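Local atomic coordinates of purine nucleoside phosphorylase (Anopheles gambiae, PDB entry 2P4S), a protein that catalyses the phosphorolysis of inosine, guanosine and their 2'-deoxy forms, releasing the free purine base and a pentose 1-phosphate for purine salvage. Residues 198-204 with 322-328. Sequence-based numbering, arbitrary orientation.
Sequences ATNAAGG and AFSLITN. With DIH (7-[[(3R,4R)-3-(hydroxymethyl)-4-oxidanyl-pyrrolidin-1-ium-1-yl]methyl]-3,5-dihydropyrrolo[3,2-d]pyrimidin-4-one), chain F; PO4 (phosphate ion), chain D.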
loop_
_atom_site.group_PDB
_atom_site.type_symbol
_atom_site.label_atom_id
_atom_site.label_comp_id
_atom_site.label_asym_id
_atom_site.label_seq_id
_atom_site.Cartn_x
_atom_site.Cartn_y
_atom_site.Cartn_z
ATOM N N ALA A 198 -19.118 -14.619 -3.363
ATOM C CA ALA A 198 -17.900 -14.301 -4.143
ATOM C C ALA A 198 -16.989 -15.515 -4.146
ATOM O O ALA A 198 -16.689 -16.077 -3.074
ATOM C CB ALA A 198 -17.206 -13.087 -3.581
ATOM N N THR A 199 -16.576 -15.955 -5.324
ATOM C CA THR A 199 -15.700 -17.121 -5.447
ATOM C C THR A 199 -14.403 -16.660 -6.106
ATOM O O THR A 199 -14.407 -15.731 -6.922
ATOM C CB THR A 199 -16.280 -18.214 -6.330
ATOM O OG1 THR A 199 -16.225 -17.794 -7.701
ATOM C CG2 THR A 199 -17.720 -18.594 -5.955
ATOM N N ASN A 200 -13.292 -17.299 -5.788
ATOM C CA ASN A 200 -12.082 -16.981 -6.531
ATOM C C ASN A 200 -11.198 -18.208 -6.554
ATOM O O ASN A 200 -11.499 -19.196 -5.851
ATOM C CB ASN A 200 -11.370 -15.762 -5.906
ATOM C CG ASN A 200 -10.998 -15.988 -4.465
ATOM O OD1 ASN A 200 -10.270 -16.927 -4.130
ATOM N ND2 ASN A 200 -11.498 -15.145 -3.598
ATOM N N ALA A 201 -10.137 -18.154 -7.368
ATOM C CA ALA A 201 -8.985 -19.027 -7.214
ATOM C C ALA A 201 -7.951 -18.405 -6.246
ATOM O O ALA A 201 -7.859 -17.180 -6.135
ATOM C CB ALA A 201 -8.330 -19.293 -8.596
ATOM N N ALA A 202 -7.163 -19.235 -5.559
ATOM C CA ALA A 202 -6.062 -18.717 -4.706
ATOM C C ALA A 202 -4.896 -19.690 -4.590
ATOM O O ALA A 202 -5.037 -20.920 -4.840
ATOM C CB ALA A 202 -6.554 -18.309 -3.293
ATOM N N GLY A 203 -3.748 -19.119 -4.229
ATOM C CA GLY A 203 -2.561 -19.913 -3.899
ATOM C C GLY A 203 -2.697 -20.305 -2.438
ATOM O O GLY A 203 -3.078 -19.469 -1.602
ATOM N N GLY A 204 -2.412 -21.573 -2.128
ATOM C CA GLY A 204 -2.436 -22.038 -0.722
ATOM C C GLY A 204 -1.133 -21.624 -0.038
ATOM O O GLY A 204 -0.061 -22.152 -0.382
ATOM N N ALA A 322 -18.169 -16.401 0.909
ATOM C CA ALA A 322 -17.093 -16.469 -0.074
ATOM C C ALA A 322 -16.167 -17.653 0.154
ATOM O O ALA A 322 -15.963 -18.065 1.290
ATOM C CB ALA A 322 -16.281 -15.156 -0.059
ATOM N N PHE A 323 -15.615 -18.194 -0.931
ATOM C CA PHE A 323 -14.572 -19.214 -0.852
ATOM C C PHE A 323 -13.517 -19.082 -1.933
ATOM O O PHE A 323 -13.780 -18.528 -2.994
ATOM C CB PHE A 323 -15.140 -20.634 -0.862
ATOM C CG PHE A 323 -15.908 -20.993 -2.095
ATOM C CD1 PHE A 323 -15.263 -21.551 -3.195
ATOM C CD2 PHE A 323 -17.288 -20.837 -2.141
ATOM C CE1 PHE A 323 -15.958 -21.926 -4.305
ATOM C CE2 PHE A 323 -17.994 -21.212 -3.272
ATOM C CZ PHE A 323 -17.324 -21.772 -4.348
ATOM N N SER A 324 -12.341 -19.641 -1.631
ATOM C CA SER A 324 -11.234 -19.799 -2.559
ATOM C C SER A 324 -11.109 -21.286 -2.943
ATOM O O SER A 324 -11.039 -22.167 -2.057
ATOM C CB SER A 324 -9.920 -19.387 -1.883
ATOM O OG SER A 324 -9.850 -18.022 -1.520
ATOM N N LEU A 325 -11.046 -21.564 -4.250
ATOM C CA LEU A 325 -10.505 -22.829 -4.721
ATOM C C LEU A 325 -8.966 -22.683 -4.731
ATOM O O LEU A 325 -8.431 -21.775 -5.388
ATOM C CB LEU A 325 -11.019 -23.143 -6.134
ATOM C CG LEU A 325 -10.587 -24.470 -6.768
ATOM C CD1 LEU A 325 -11.120 -25.714 -6.001
ATOM C CD2 LEU A 325 -11.088 -24.482 -8.208
ATOM N N ILE A 326 -8.275 -23.585 -4.006
ATOM C CA ILE A 326 -6.831 -23.591 -3.928
ATOM C C ILE A 326 -6.324 -24.239 -5.209
ATOM O O ILE A 326 -6.522 -25.413 -5.427
ATOM C CB ILE A 326 -6.343 -24.391 -2.669
ATOM C CG1 ILE A 326 -6.929 -23.794 -1.383
ATOM C CG2 ILE A 326 -4.817 -24.521 -2.643
ATOM C CD1 ILE A 326 -6.563 -22.272 -1.109
ATOM N N THR A 327 -5.671 -23.467 -6.083
ATOM C CA THR A 327 -5.427 -23.927 -7.459
ATOM C C THR A 327 -3.971 -24.302 -7.617
ATOM O O THR A 327 -3.561 -24.836 -8.630
ATOM C CB THR A 327 -5.823 -22.846 -8.492
ATOM O OG1 THR A 327 -5.281 -21.573 -8.088
ATOM C CG2 THR A 327 -7.334 -22.730 -8.562
ATOM N N ASN A 328 -3.194 -24.022 -6.584
ATOM C CA ASN A 328 -1.772 -24.177 -6.615
ATOM C C ASN A 328 -1.309 -23.859 -5.231
ATOM O O ASN A 328 -1.949 -23.066 -4.516
ATOM C CB ASN A 328 -1.075 -23.232 -7.625
ATOM C CG ASN A 328 -1.365 -21.747 -7.353
ATOM O OD1 ASN A 328 -2.519 -21.265 -7.550
ATOM N ND2 ASN A 328 -0.329 -21.010 -6.916
HETATM O "O5'" DIH F . -3.718 -17.161 -12.659
HETATM C "C5'" DIH F . -3.738 -15.771 -12.279
HETATM C "C4'" DIH F . -5.154 -15.460 -11.859
HETATM C "C6'" DIH F . -5.652 -16.442 -10.774
HETATM C "C3'" DIH F . -5.228 -14.068 -11.270
HETATM O "O3'" DIH F . -6.501 -13.511 -11.604
HETATM C "C2'" DIH F . -5.206 -14.309 -9.772
HETATM N "N1'" DIH F . -6.027 -15.553 -9.637
HETATM C C10 DIH F . -5.939 -16.081 -8.267
HETATM C C9 DIH F . -4.704 -16.861 -7.870
HETATM C C8 DIH F . -4.531 -18.262 -8.028
HETATM N N7 DIH F . -3.312 -18.604 -7.527
HETATM C C5 DIH F . -2.687 -17.495 -7.052
HETATM C C6 DIH F . -1.395 -17.244 -6.351
HETATM O O6 DIH F . -0.548 -18.199 -6.105
HETATM N N1 DIH F . -1.163 -15.961 -6.004
HETATM C C2 DIH F . -2.029 -14.933 -6.260
HETATM N N3 DIH F . -3.214 -15.127 -6.858
HETATM C C4 DIH F . -3.547 -16.403 -7.250
HETATM P P PO4 D . -9.746 -14.750 -9.542
HETATM O O1 PO4 D . -10.297 -16.115 -9.279
HETATM O O2 PO4 D . -10.786 -13.967 -10.345
HETATM O O3 PO4 D . -9.467 -13.972 -8.311
HETATM O O4 PO4 D . -8.465 -14.915 -10.304
#
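Thr199 lies beside the Phe323 ring, its CB over one face, off-centre toward the rim, and its CG2 3.6 Å from CZ; Phe359 meets the ring edge-to-face. The Thr199 hydroxyl looks the other way, bonded to Ile115 and Gly117 of the neighbouring strand and its loop. The second flat group, the Asn328 amide, reads the inhibitor's base with both ends: OD1 accepts from N7 of DIH at 2.8 Å, and ND2 donates to its O6 at 2.9 Å, each bond nearly straight (171°). Thr327 OG1 also donates to Asn328 OD1, in the plane of the amide carbonyl (2.8 Å), which helps fix the amide's rotation. A chi1 of 47° sets this hydroxyl near the amide and leaves CG2 to meet Ala201 CB at 3.6 Å. Strands 198-204 and 322-327 run parallel, zipped by backbone bonds from Phe323 N to Ala198 O through Thr327 N to Ala202 O; Gly204 N reaches Asn328 O beyond. Ala201 N, which takes no part in this ladder, donates to phosphate O1 (2.8 Å), and Gly203, lacking a side chain, leaves room for DIH O6. The C-terminal halves of this parallel pair wall one side of the PNP/MTAP-family nucleoside and phosphate site, where Glu286 and His342 also hold DIH and Ser118, Arg169 and Ser305 the phosphate.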